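Local coordinates for protein possible thiol-disulfide isomerase (Cytophaga hutchinsonii, PDB 3HCZ) that probably reduces, forms or reshuffles disulfide bonds through a thioredoxin-like domain, although its physiological substrates are not established, at residues Ile35-Asp40 and Ala111-Tyr116. Sequence-based numbering, arbitrary orientation. Where two conformers were deposited one is given.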
# COMPACT_ATOMS: atom_id res chain seq x y z
N ILE A 35 -0.16 -2.39 -4.76
CA ILE A 35 -1.19 -2.03 -3.82
C ILE A 35 -0.55 -1.04 -2.83
O ILE A 35 0.38 -1.40 -2.09
CB ILE A 35 -1.74 -3.27 -3.07
CG1 ILE A 35 -2.08 -4.42 -4.04
CG2 ILE A 35 -2.95 -2.90 -2.18
CD1 ILE A 35 -3.00 -4.01 -5.19
N LEU A 36 -1.01 0.20 -2.84
CA LEU A 36 -0.52 1.16 -1.94
C LEU A 36 -1.41 1.07 -0.69
O LEU A 36 -2.60 1.35 -0.76
CB LEU A 36 -0.51 2.54 -2.61
CG LEU A 36 -0.12 3.72 -1.76
CD1 LEU A 36 1.25 3.50 -0.98
CD2 LEU A 36 -0.02 4.91 -2.75
N PHE A 37 -0.82 0.70 0.45
CA PHE A 37 -1.64 0.45 1.67
C PHE A 37 -1.17 1.22 2.90
O PHE A 37 -0.15 0.89 3.49
CB PHE A 37 -1.67 -1.08 1.93
CG PHE A 37 -2.55 -1.50 3.03
CD1 PHE A 37 -3.95 -1.42 2.92
CD2 PHE A 37 -2.00 -1.99 4.22
CE1 PHE A 37 -4.78 -1.85 3.99
CE2 PHE A 37 -2.82 -2.41 5.28
CZ PHE A 37 -4.21 -2.34 5.16
N PHE A 38 -1.96 2.21 3.32
CA PHE A 38 -1.57 3.04 4.46
C PHE A 38 -2.25 2.49 5.71
O PHE A 38 -3.47 2.27 5.71
CB PHE A 38 -1.96 4.52 4.27
CG PHE A 38 -1.34 5.18 3.07
CD1 PHE A 38 -0.10 5.86 3.18
CD2 PHE A 38 -2.00 5.17 1.82
CE1 PHE A 38 0.52 6.46 2.06
CE2 PHE A 38 -1.41 5.80 0.68
CZ PHE A 38 -0.15 6.44 0.79
N TRP A 39 -1.46 2.28 6.76
CA TRP A 39 -1.97 1.61 7.96
C TRP A 39 -1.20 2.08 9.18
O TRP A 39 -0.17 2.78 9.08
CB TRP A 39 -1.89 0.08 7.80
CG TRP A 39 -0.51 -0.47 7.87
CD1 TRP A 39 0.48 -0.40 6.88
CD2 TRP A 39 0.08 -1.14 8.98
NE1 TRP A 39 1.62 -1.04 7.33
CE2 TRP A 39 1.40 -1.48 8.62
CE3 TRP A 39 -0.40 -1.50 10.26
CZ2 TRP A 39 2.26 -2.15 9.49
CZ3 TRP A 39 0.45 -2.17 11.13
CH2 TRP A 39 1.76 -2.50 10.74
N ASP A 40 -1.73 1.72 10.36
CA ASP A 40 -1.21 2.20 11.64
C ASP A 40 -1.36 1.06 12.63
O ASP A 40 -2.47 0.54 12.83
CB ASP A 40 -2.02 3.44 12.06
CG ASP A 40 -1.53 4.09 13.34
OD1 ASP A 40 -0.69 3.54 14.09
OD2 ASP A 40 -2.05 5.19 13.63
N ALA A 111 -8.76 8.55 8.75
CA ALA A 111 -8.93 7.18 9.19
C ALA A 111 -7.95 6.25 8.41
O ALA A 111 -7.72 6.42 7.21
CB ALA A 111 -10.34 6.75 8.97
N THR A 112 -7.36 5.28 9.11
CA THR A 112 -6.62 4.19 8.44
C THR A 112 -7.42 2.90 8.65
O THR A 112 -8.26 2.85 9.58
CB THR A 112 -5.19 4.00 9.02
OG1 THR A 112 -5.25 4.13 10.44
CG2 THR A 112 -4.22 5.05 8.48
N PRO A 113 -7.19 1.85 7.81
CA PRO A 113 -6.19 1.84 6.75
C PRO A 113 -6.82 2.36 5.48
O PRO A 113 -8.07 2.51 5.44
CB PRO A 113 -5.85 0.35 6.62
CG PRO A 113 -7.10 -0.39 7.04
CD PRO A 113 -7.95 0.58 7.88
N VAL A 114 -6.00 2.66 4.47
CA VAL A 114 -6.47 3.20 3.21
C VAL A 114 -5.72 2.48 2.08
O VAL A 114 -4.50 2.35 2.15
CB VAL A 114 -6.16 4.69 3.05
CG1 VAL A 114 -6.75 5.18 1.69
CG2 VAL A 114 -6.74 5.53 4.20
N LEU A 115 -6.43 2.07 1.02
CA LEU A 115 -5.82 1.24 -0.03
C LEU A 115 -6.02 1.86 -1.44
O LEU A 115 -7.16 2.27 -1.80
CB LEU A 115 -6.47 -0.16 0.02
CG LEU A 115 -5.93 -1.27 -0.89
CD1 LEU A 115 -6.28 -2.59 -0.28
CD2 LEU A 115 -6.57 -1.15 -2.29
N TYR A 116 -4.95 1.97 -2.20
CA TYR A 116 -5.02 2.34 -3.63
C TYR A 116 -4.47 1.21 -4.45
O TYR A 116 -3.56 0.52 -4.00
CB TYR A 116 -4.19 3.60 -3.92
CG TYR A 116 -4.74 4.84 -3.25
CD1 TYR A 116 -5.60 5.69 -3.95
CD2 TYR A 116 -4.41 5.16 -1.92
CE1 TYR A 116 -6.10 6.86 -3.34
CE2 TYR A 116 -4.94 6.32 -1.29
CZ TYR A 116 -5.77 7.16 -2.02
OH TYR A 116 -6.34 8.31 -1.47
O HOH W 1 -4.31 6.14 11.95
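The Phe37 ring lies alongside the pyrrolidine of Pro113, the two side chains pointing the same way, while its CD1 meets Leu115 CB at the ring edge. Having CG anti to the backbone N (chi1 -174°) carries the ring to the Pro113 CB, which CE1 meets at 3.6 Å and CZ at 3.5 Å. This is the centre of a thioredoxin-fold sheet, where strand 33-39 pairs antiparallel with strand 114-118 and bonds on its other edge to strand 65-71. The peptide bond before Pro113 is cis, and the side chain of Thr112, just before it, touches Cys43, consistent with the cis-proline that thioredoxin-like proteins hold beside their redox cysteines. Helix 49-60 covers the sheet face that carries Phe37 and Leu115, where Thr50 and Leu53 touch Phe37; an alanine in place of Phe37 would probably open a gap among Pro113, Leu115 and Leu53 and leave the proline ring less firmly backed. Further along that face, in one of its two conformers, Ile35 CG2 lies 3.6 Å from Leu115 CG. On the opposite face, the edge of Phe38 reaches Tyr116, CE2 to CD2 4.0 Å, and Tyr107 meets the Phe38 ring. Leu36 and Tyr116 touch there through their CB atoms, and the tyrosine OH is held by Arg128. Paired backbone bonds join Leu36 to Tyr116 and Phe38 to Val114; the last, Val114 N to Phe38 O, spans 2.8 Å directly after the proline. Beyond the strand end, Asp40 OD1 accepts from Gln42 N, whereas a water bridges to Thr112, donating to Asp40 OD2 at 3.0 Å and lying 2.7 Å from Thr112 OG1.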